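PDB 3DLC: putative S-adenosyl-L-methionine-dependent Methyltransferase from Methanococcus maripaludis, which binds S-adenosylmethionine and probably transfers its methyl group to an acceptor that is not established, possibly a sterol-like compound. Local coordinates for residues F40-G45 / G141-I146; G151-R156 / L202-F207; L57-A62 / D93-V98; A44-D49 / D109-L114. All coordinates share one frame; numbering follows the deposited sequence.

Interaction 1: F40-G45 / G141-I146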
# COMPACT_ATOMS: atom_id res chain seq x y z
N PHE A 40 -12.59 -9.46 -1.50
CA PHE A 40 -13.66 -8.69 -0.94
C PHE A 40 -14.85 -8.47 -1.83
O PHE A 40 -15.91 -8.14 -1.32
CB PHE A 40 -13.13 -7.34 -0.47
CG PHE A 40 -11.91 -7.42 0.40
CD1 PHE A 40 -11.93 -8.08 1.61
CD2 PHE A 40 -10.72 -6.87 -0.02
CE1 PHE A 40 -10.80 -8.15 2.39
CE2 PHE A 40 -9.59 -6.94 0.76
CZ PHE A 40 -9.63 -7.58 1.97
N GLY A 41 -14.72 -8.66 -3.13
CA GLY A 41 -15.85 -8.43 -4.00
C GLY A 41 -16.26 -6.98 -4.14
O GLY A 41 -17.38 -6.71 -4.59
N ILE A 42 -15.37 -6.05 -3.76
CA ILE A 42 -15.59 -4.60 -3.91
C ILE A 42 -14.99 -4.20 -5.23
O ILE A 42 -13.80 -4.41 -5.46
CB ILE A 42 -15.00 -3.77 -2.75
CG1 ILE A 42 -15.33 -4.35 -1.36
CG2 ILE A 42 -15.51 -2.34 -2.86
CD1 ILE A 42 -14.42 -3.82 -0.25
N THR A 43 -15.83 -3.68 -6.14
CA THR A 43 -15.36 -3.42 -7.53
C THR A 43 -15.59 -1.95 -7.99
O THR A 43 -15.36 -1.60 -9.12
CB THR A 43 -16.05 -4.38 -8.50
OG1 THR A 43 -17.47 -4.25 -8.39
CG2 THR A 43 -15.67 -5.83 -8.19
N ALA A 44 -16.27 -1.21 -7.13
CA ALA A 44 -16.60 0.17 -7.37
C ALA A 44 -16.70 0.95 -6.07
O ALA A 44 -16.65 0.38 -4.98
CB ALA A 44 -17.92 0.31 -8.20
N GLY A 45 -16.93 2.24 -6.18
CA GLY A 45 -16.93 3.14 -5.02
C GLY A 45 -15.57 3.83 -4.95
O GLY A 45 -14.97 4.14 -5.98
N GLY A 141 -18.52 -0.76 6.95
CA GLY A 141 -18.60 -1.86 6.00
C GLY A 141 -17.42 -1.97 5.06
O GLY A 141 -17.32 -2.91 4.31
N GLY A 142 -16.52 -1.00 5.13
CA GLY A 142 -15.31 -0.96 4.32
C GLY A 142 -14.26 -1.97 4.75
O GLY A 142 -14.29 -2.46 5.87
N LYS A 143 -13.28 -2.18 3.86
CA LYS A 143 -12.19 -3.13 4.07
C LYS A 143 -10.84 -2.49 3.79
O LYS A 143 -10.74 -1.56 2.99
CB LYS A 143 -12.33 -4.34 3.11
CG LYS A 143 -13.63 -5.13 3.20
CD LYS A 143 -13.70 -5.95 4.45
CE LYS A 143 -14.98 -6.77 4.50
NZ LYS A 143 -15.03 -7.62 5.68
N THR A 144 -9.80 -3.03 4.44
CA THR A 144 -8.43 -2.64 4.13
C THR A 144 -7.62 -3.85 3.66
O THR A 144 -7.96 -5.00 3.91
CB THR A 144 -7.68 -1.98 5.32
OG1 THR A 144 -7.26 -2.95 6.29
CG2 THR A 144 -8.52 -0.95 6.01
N TYR A 145 -6.50 -3.55 3.00
CA TYR A 145 -5.53 -4.57 2.56
C TYR A 145 -4.19 -3.83 2.54
O TYR A 145 -3.78 -3.26 1.54
CB TYR A 145 -5.94 -5.11 1.21
CG TYR A 145 -5.26 -6.40 0.79
CD1 TYR A 145 -5.73 -7.63 1.21
CD2 TYR A 145 -4.21 -6.40 -0.11
CE1 TYR A 145 -5.18 -8.80 0.76
CE2 TYR A 145 -3.66 -7.57 -0.56
CZ TYR A 145 -4.14 -8.78 -0.12
OH TYR A 145 -3.57 -9.92 -0.61
N ILE A 146 -3.55 -3.84 3.71
CA ILE A 146 -2.37 -2.98 3.99
C ILE A 146 -1.21 -3.84 4.40
O ILE A 146 -1.27 -4.56 5.41
CB ILE A 146 -2.72 -1.96 5.10
CG1 ILE A 146 -3.81 -1.00 4.61
CG2 ILE A 146 -1.47 -1.25 5.60
CD1 ILE A 146 -4.47 -0.22 5.70
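Phe40 CG lies anti to its own carbonyl carbon (chi1 -50°), and Lys143 CG is set in the same way on the facing strand. The two side chains meet obliquely. Lys143 CB sits over the centre of the Phe40 ring, 4.0 Å from the centroid, in a CH-pi contact. Lys143 CG lies 3.8 Å from Phe40 CD1; the bend at chi2 (-73°) then places CD beside the same ring atom. Ile42 CD1 touches Lys143 CG, also at 3.8 Å. The lysine stem is thus packed against both residues, while its NZ reaches on to a hydrogen bond with Ser212 OG. The contact joins the end of helix 28-40 and the loop after it to strand 142-148 of the Rossmann-like methyltransferase sheet. Gly41, with positive phi, ends the helix right after Phe40. At the edge of the Phe40 ring, CE2 meets Tyr145 CD1 at 3.9 Å, and Tyr145 in turn stacks on Trp208. An alanine in place of Phe40 would probably open a gap beside Tyr145 and Ile210 and leave the Lys143 methylenes without the ring face they pack on. The backbone is also close: Phe40 CZ lies 3.6 Å from Thr144 O.

Interaction 2: G151-R156 / L202-F207. Unlike the reference sequence in segment 202-207: Gly203 (reference Glu).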
# COMPACT_ATOMS: atom_id res chain seq x y z
N GLY A 151 2.17 -11.06 -4.37
CA GLY A 151 0.96 -11.58 -4.98
C GLY A 151 0.80 -13.09 -5.01
O GLY A 151 -0.31 -13.57 -4.78
N ASN A 152 1.86 -13.82 -5.36
CA ASN A 152 1.80 -15.27 -5.28
C ASN A 152 3.21 -15.82 -5.09
O ASN A 152 4.20 -15.10 -5.16
CB ASN A 152 1.06 -15.84 -6.49
CG ASN A 152 1.77 -15.60 -7.81
OD1 ASN A 152 2.98 -15.74 -7.89
ND2 ASN A 152 1.00 -15.28 -8.85
N LYS A 153 3.28 -17.12 -4.83
CA LYS A 153 4.56 -17.74 -4.52
C LYS A 153 5.53 -17.71 -5.68
O LYS A 153 6.73 -17.52 -5.49
CB LYS A 153 4.34 -19.19 -4.09
CG LYS A 153 5.59 -19.91 -3.67
CD LYS A 153 5.30 -21.34 -3.27
CE LYS A 153 6.50 -22.04 -2.72
NZ LYS A 153 6.13 -23.41 -2.26
N GLU A 154 5.03 -17.93 -6.89
CA GLU A 154 5.90 -18.02 -8.07
C GLU A 154 6.62 -16.68 -8.29
O GLU A 154 7.83 -16.64 -8.50
CB GLU A 154 5.12 -18.43 -9.36
CG GLU A 154 6.01 -18.43 -10.65
CD GLU A 154 5.37 -19.08 -11.90
OE1 GLU A 154 4.18 -19.45 -11.87
OE2 GLU A 154 6.06 -19.17 -12.95
N LEU A 155 5.87 -15.60 -8.23
CA LEU A 155 6.45 -14.27 -8.39
C LEU A 155 7.33 -13.93 -7.21
O LEU A 155 8.41 -13.36 -7.38
CB LEU A 155 5.37 -13.22 -8.60
CG LEU A 155 4.55 -13.35 -9.88
CD1 LEU A 155 3.47 -12.29 -9.88
CD2 LEU A 155 5.44 -13.25 -11.12
N ARG A 156 6.89 -14.26 -6.01
CA ARG A 156 7.71 -13.99 -4.85
C ARG A 156 9.11 -14.60 -5.03
O ARG A 156 10.15 -13.96 -4.81
CB ARG A 156 7.07 -14.55 -3.58
CG ARG A 156 7.87 -14.33 -2.34
CD ARG A 156 7.35 -15.19 -1.18
NE ARG A 156 7.69 -16.58 -1.44
CZ ARG A 156 7.32 -17.59 -0.69
NH1 ARG A 156 6.56 -17.37 0.35
NH2 ARG A 156 7.69 -18.83 -1.00
N LEU A 202 -0.65 -13.81 6.73
CA LEU A 202 0.70 -14.02 6.26
C LEU A 202 0.70 -15.31 5.48
O LEU A 202 0.37 -16.36 6.00
CB LEU A 202 1.67 -14.06 7.44
CG LEU A 202 3.10 -14.38 7.14
CD1 LEU A 202 3.76 -13.33 6.30
CD2 LEU A 202 3.85 -14.60 8.48
N GLY A 203 1.09 -15.22 4.22
CA GLY A 203 1.15 -16.38 3.37
C GLY A 203 1.88 -16.10 2.09
O GLY A 203 2.62 -15.12 1.98
N ASP A 204 1.65 -16.93 1.10
CA ASP A 204 2.40 -16.81 -0.15
C ASP A 204 2.13 -15.50 -0.88
O ASP A 204 2.94 -15.11 -1.71
CB ASP A 204 2.17 -18.02 -1.05
CG ASP A 204 2.83 -19.30 -0.51
OD1 ASP A 204 3.75 -19.24 0.33
OD2 ASP A 204 2.47 -20.39 -0.96
N GLU A 205 1.04 -14.84 -0.58
CA GLU A 205 0.72 -13.61 -1.27
C GLU A 205 1.28 -12.39 -0.57
O GLU A 205 1.26 -11.28 -1.08
CB GLU A 205 -0.78 -13.44 -1.40
CG GLU A 205 -1.49 -13.21 -0.08
CD GLU A 205 -2.06 -14.45 0.59
OE1 GLU A 205 -1.41 -15.54 0.73
OE2 GLU A 205 -3.22 -14.31 1.03
N GLY A 206 1.80 -12.64 0.62
CA GLY A 206 2.44 -11.60 1.44
C GLY A 206 1.88 -11.48 2.84
O GLY A 206 1.28 -12.42 3.38
N PHE A 207 2.12 -10.30 3.42
CA PHE A 207 1.67 -9.91 4.78
C PHE A 207 0.64 -8.81 4.57
O PHE A 207 0.96 -7.79 3.96
CB PHE A 207 2.85 -9.37 5.58
CG PHE A 207 2.42 -8.60 6.82
CD1 PHE A 207 2.01 -9.25 7.96
CD2 PHE A 207 2.37 -7.24 6.82
CE1 PHE A 207 1.60 -8.53 9.06
CE2 PHE A 207 1.96 -6.52 7.95
CZ PHE A 207 1.58 -7.17 9.04
O HOH W 1 5.39 -14.90 1.68
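The N-terminus of helix 153-166 meets the type I beta turn Gly203-Gly206 of the hairpin formed by strands 198-203 and 206-211. Asp204, in the turn, carries most of the contact. Its OD1 forms a long salt bridge to Arg156 NH1 at 3.4 Å, with the carboxylate and guanidinium planes 81° apart. A water bridges the same NH1 to the turn: it accepts from Arg156 NH1 and donates to Gly203 O at 2.8 Å. This water lies at the guanidinium edge, in its plane. The other carboxylate oxygen, Asp204 OD2, runs beside the Lys153 stem, 3.8 Å from Lys153 CD. Lys153 NZ stays 4.9 Å from OD2, so its charge probably adds only a diffuse attraction. The helix start is an N-cap: Asn152 OD1 accepts from Leu155 N at 2.9 Å, a nearly straight bond. The hairpin forms the antiparallel edge of the methyltransferase sheet, and its turn meets the helix that follows strand 142-148. Gly151 N gives a weak hydrogen bond to Glu205 O at 3.4 Å, and Gly151 O packs on Glu205 CB. Gly151 O also accepts from Asn35 of helix 28-40, and Glu205 O from the Trp208 indole.

Interaction 3: L57-A62 / D93-V98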
# COMPACT_ATOMS: atom_id res chain seq x y z
N LEU A 57 0.16 0.09 -8.18
CA LEU A 57 -0.98 -0.68 -7.63
C LEU A 57 -2.29 0.01 -8.01
O LEU A 57 -3.26 -0.64 -8.37
CB LEU A 57 -0.87 -0.87 -6.11
CG LEU A 57 -1.97 -1.73 -5.47
CD1 LEU A 57 -2.06 -3.14 -6.11
CD2 LEU A 57 -1.72 -1.79 -3.96
N SER A 58 -2.31 1.33 -7.95
CA SER A 58 -3.50 2.09 -8.35
C SER A 58 -3.83 1.84 -9.83
O SER A 58 -4.99 1.69 -10.21
CB SER A 58 -3.32 3.58 -8.09
OG SER A 58 -3.38 3.90 -6.72
N ILE A 59 -2.80 1.89 -10.67
CA ILE A 59 -2.98 1.65 -12.11
C ILE A 59 -3.55 0.22 -12.34
O ILE A 59 -4.52 0.06 -13.09
CB ILE A 59 -1.67 1.90 -12.88
CG1 ILE A 59 -1.36 3.42 -12.88
CG2 ILE A 59 -1.75 1.29 -14.26
CD1 ILE A 59 0.04 3.76 -13.39
N ALA A 60 -3.00 -0.78 -11.65
CA ALA A 60 -3.48 -2.13 -11.83
C ALA A 60 -4.93 -2.27 -11.38
O ALA A 60 -5.75 -2.90 -12.05
CB ALA A 60 -2.57 -3.10 -11.08
N LEU A 61 -5.27 -1.66 -10.26
CA LEU A 61 -6.66 -1.69 -9.77
C LEU A 61 -7.61 -1.00 -10.73
O LEU A 61 -8.71 -1.49 -10.99
CB LEU A 61 -6.77 -1.09 -8.35
CG LEU A 61 -6.40 -1.99 -7.19
CD1 LEU A 61 -6.13 -1.15 -5.93
CD2 LEU A 61 -7.49 -3.04 -6.91
N ALA A 62 -7.19 0.15 -11.26
CA ALA A 62 -8.05 0.88 -12.21
C ALA A 62 -8.37 0.02 -13.43
O ALA A 62 -9.48 0.03 -13.95
CB ALA A 62 -7.38 2.18 -12.62
N ASP A 93 -8.48 10.13 -15.39
CA ASP A 93 -9.88 10.12 -14.97
C ASP A 93 -10.17 9.14 -13.85
O ASP A 93 -11.21 9.22 -13.23
CB ASP A 93 -10.80 9.77 -16.16
CG ASP A 93 -10.45 8.43 -16.81
OD1 ASP A 93 -9.26 8.12 -16.95
OD2 ASP A 93 -11.36 7.66 -17.17
N ARG A 94 -9.26 8.19 -13.64
CA ARG A 94 -9.47 7.10 -12.68
C ARG A 94 -8.75 7.27 -11.36
O ARG A 94 -9.16 6.67 -10.34
CB ARG A 94 -9.06 5.78 -13.31
CG ARG A 94 -9.81 5.44 -14.62
CD ARG A 94 -11.34 5.33 -14.41
NE ARG A 94 -11.62 4.39 -13.34
CZ ARG A 94 -11.38 3.09 -13.37
NH1 ARG A 94 -10.98 2.47 -14.47
NH2 ARG A 94 -11.54 2.40 -12.28
N ILE A 95 -7.63 7.99 -11.38
CA ILE A 95 -6.74 8.07 -10.25
C ILE A 95 -6.35 9.53 -10.02
O ILE A 95 -5.85 10.21 -10.91
CB ILE A 95 -5.45 7.26 -10.48
CG1 ILE A 95 -5.77 5.80 -10.77
CG2 ILE A 95 -4.50 7.37 -9.27
CD1 ILE A 95 -4.62 5.05 -11.48
N GLN A 96 -6.63 9.99 -8.81
CA GLN A 96 -6.24 11.31 -8.35
C GLN A 96 -5.04 11.18 -7.43
O GLN A 96 -5.11 10.42 -6.46
CB GLN A 96 -7.38 11.97 -7.57
CG GLN A 96 -6.99 13.34 -7.07
CD GLN A 96 -8.06 14.02 -6.24
OE1 GLN A 96 -9.13 13.46 -5.98
NE2 GLN A 96 -7.80 15.26 -5.84
N ILE A 97 -3.97 11.90 -7.70
CA ILE A 97 -2.79 11.89 -6.84
C ILE A 97 -3.03 12.90 -5.74
O ILE A 97 -3.41 14.04 -5.99
CB ILE A 97 -1.52 12.20 -7.69
CG1 ILE A 97 -1.33 11.19 -8.85
CG2 ILE A 97 -0.30 12.24 -6.82
CD1 ILE A 97 -1.28 9.72 -8.53
N VAL A 98 -2.81 12.46 -4.50
CA VAL A 98 -2.99 13.30 -3.31
C VAL A 98 -1.69 13.37 -2.53
O VAL A 98 -1.13 12.38 -2.10
CB VAL A 98 -4.11 12.73 -2.44
CG1 VAL A 98 -4.33 13.59 -1.22
CG2 VAL A 98 -5.38 12.52 -3.26
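Helix 57-62 runs nearly antiparallel to strand 95-98, their N-to-C directions 160° apart and their axes 9.9 Å apart at closest approach. Ile95 and Arg94 bridge the space between them. Ile95 CD1 reaches the helix backbone, 3.6 Å from Ser58 O. The same methyl touches Ile59 CG1 at 3.9 Å, the two side chains crossing at about a right angle, and Ala62 CB at 4.1 Å. The CG2 branch of Ile95 faces Ser58 CB. Ser58 OG instead hydrogen-bonds Asp49 OD2 of strand 46-50. Arg94 folds back through bends at chi2 and chi3, and Ala62 CB lies over one guanidinium face, offset toward the rim. Arg94 NH1 donates to Ala62 O at 2.9 Å. This donor stands 36° out of the carbonyl plane, and the bond is bent to 145° at the hydrogen. Arg94 NH2 has two further acceptors, Phe67 O and Ser65 O. The helix packs here against outer strand 95-99 of the Rossmann-like sheet. Ala62 and Ser58 are small enough to let Ile95 in close. With three carbonyl oxygens around it, the guanidinium is likely to keep its positive charge and to tie the helix to strand 66-73.

Interaction 4: A44-D49 / D109-L114. Unlike the reference sequence in segment 44-49: Thr46 (reference Asn).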
# COMPACT_ATOMS: atom_id res chain seq x y z
N ALA A 44 -16.27 -1.21 -7.13
CA ALA A 44 -16.60 0.17 -7.37
C ALA A 44 -16.70 0.95 -6.07
O ALA A 44 -16.65 0.38 -4.98
CB ALA A 44 -17.92 0.31 -8.20
N GLY A 45 -16.93 2.24 -6.18
CA GLY A 45 -16.93 3.14 -5.02
C GLY A 45 -15.57 3.83 -4.95
O GLY A 45 -14.97 4.14 -5.98
N THR A 46 -15.09 4.03 -3.75
CA THR A 46 -13.85 4.76 -3.52
C THR A 46 -12.77 3.86 -2.95
O THR A 46 -13.01 3.04 -2.06
CB THR A 46 -14.14 5.90 -2.55
OG1 THR A 46 -14.69 5.30 -1.37
CG2 THR A 46 -15.09 6.93 -3.16
N CYS A 47 -11.59 3.99 -3.50
CA CYS A 47 -10.40 3.26 -3.06
C CYS A 47 -9.25 4.21 -2.82
O CYS A 47 -8.97 5.06 -3.68
CB CYS A 47 -9.99 2.23 -4.11
SG CYS A 47 -8.49 1.32 -3.74
N ILE A 48 -8.63 4.11 -1.65
CA ILE A 48 -7.46 4.91 -1.31
C ILE A 48 -6.25 3.98 -1.29
O ILE A 48 -6.29 2.95 -0.63
CB ILE A 48 -7.58 5.61 0.06
CG1 ILE A 48 -8.91 6.34 0.23
CG2 ILE A 48 -6.40 6.51 0.30
CD1 ILE A 48 -9.28 7.35 -0.80
N ASP A 49 -5.21 4.33 -2.06
CA ASP A 49 -3.94 3.62 -2.11
C ASP A 49 -2.93 4.46 -1.33
O ASP A 49 -2.50 5.53 -1.77
CB ASP A 49 -3.54 3.44 -3.58
CG ASP A 49 -2.23 2.71 -3.78
OD1 ASP A 49 -1.69 2.16 -2.80
OD2 ASP A 49 -1.75 2.72 -4.94
N ASP A 109 -14.07 11.93 6.87
CA ASP A 109 -14.45 10.76 7.63
C ASP A 109 -15.33 9.82 6.80
O ASP A 109 -16.19 10.27 6.03
CB ASP A 109 -15.31 11.14 8.84
CG ASP A 109 -14.60 12.04 9.86
OD1 ASP A 109 -13.40 12.31 9.78
OD2 ASP A 109 -15.32 12.49 10.78
N ASN A 110 -15.12 8.52 6.98
CA ASN A 110 -16.05 7.50 6.44
C ASN A 110 -16.21 7.53 4.94
O ASN A 110 -17.26 7.20 4.43
CB ASN A 110 -17.42 7.67 7.11
CG ASN A 110 -17.33 7.55 8.60
OD1 ASN A 110 -16.62 6.71 9.12
ND2 ASN A 110 -18.10 8.38 9.31
N TYR A 111 -15.14 7.88 4.25
CA TYR A 111 -15.14 8.05 2.83
C TYR A 111 -14.85 6.82 1.98
O TYR A 111 -15.43 6.67 0.89
CB TYR A 111 -14.10 9.13 2.46
CG TYR A 111 -13.99 9.42 0.99
CD1 TYR A 111 -14.88 10.27 0.39
CD2 TYR A 111 -12.98 8.85 0.22
CE1 TYR A 111 -14.80 10.54 -0.98
CE2 TYR A 111 -12.88 9.12 -1.13
CZ TYR A 111 -13.79 9.97 -1.71
OH TYR A 111 -13.69 10.21 -3.06
N ALA A 112 -13.93 5.97 2.43
CA ALA A 112 -13.36 4.93 1.59
C ALA A 112 -14.06 3.59 1.72
O ALA A 112 -14.15 3.03 2.79
CB ALA A 112 -11.86 4.75 1.99
N ASP A 113 -14.45 3.04 0.59
CA ASP A 113 -14.93 1.66 0.57
C ASP A 113 -13.82 0.64 0.76
O ASP A 113 -14.03 -0.44 1.30
CB ASP A 113 -15.67 1.40 -0.75
CG ASP A 113 -16.91 2.26 -0.89
OD1 ASP A 113 -17.86 2.07 -0.09
OD2 ASP A 113 -16.96 3.09 -1.79
N LEU A 114 -12.65 0.99 0.26
CA LEU A 114 -11.48 0.13 0.27
C LEU A 114 -10.23 0.95 0.46
O LEU A 114 -10.10 2.00 -0.13
CB LEU A 114 -11.37 -0.63 -1.06
CG LEU A 114 -10.17 -1.56 -1.24
CD1 LEU A 114 -10.18 -2.74 -0.27
CD2 LEU A 114 -10.13 -2.04 -2.72
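Thr46 OG1 is gripped by two backbone groups of the facing segment: it donates to Tyr111 O at 2.7 Å and accepts from Asp113 N at 3.0 Å. These bonds fasten the start of strand 46-50 to its parallel neighbour 112-118, at the centre of the Rossmann-like methyltransferase sheet. With chi1 at 57°, the threonine oxygen sits between its own backbone N and carbonyl carbon, which turns it to the Tyr111-Asp113 backbone. The residue differs from the reference sequence, which has asparagine here. Asp113 returns the grip through its side chain: OD2 uses its anti lone pair to accept from Thr46 N at 2.9 Å. Its other oxygen, OD1, forms a salt bridge with Lys139. An alanine in place of Asp113 would probably leave Thr46 N without this acceptor and Lys139 without its charged mate. Gly45 CA lies 3.2 Å from Asp113 OD2, and a side chain on Gly45 would run into that oxygen. Past the corner at Asp113, Cys47 pairs with Leu114 in a parallel bridge. Leu114 N donates to Thr46 O, and Ile48 N to Leu114 O at 3.0 Å. Cys47 SG and Leu114 CD2 touch on one face of the sheet. The Tyr111 side chain comes obliquely to Thr46, with Thr46 CG2 3.6 Å from Tyr111 OH. The Ile48 and Tyr111 side chains cross at about a right angle. Ile48 CD1 lies at the ring edge, 4.0 Å from Tyr111 CE2, while Ile48 CG1 packs on Ala112 CB at 3.8 Å.

In the fold
All four contacts reach one seven-stranded sheet. Interactions 1 and 4 share Ala44 and Gly45, and their centres are 8 Å apart. Lys143 N lies 3.2 Å from Asp113 O, a probable hydrogen bond that joins strand 142-148 to 112-118. Interaction 3 meets interaction 4 through Ser58 OG and Asp49 OD2, 2.7 Å apart. Interaction 2 lies at the hairpin end and touches interaction 1 where, in the conformer given, Tyr145 OH packs on Glu205 CG. The bound S-adenosylmethionine is about 8 Å from the Ser58 side chain, 9 Å from that of Ile48, and 11 Å from that of Tyr145. These side chains thus belong to the scaffold behind the pocket and do not touch the cofactor.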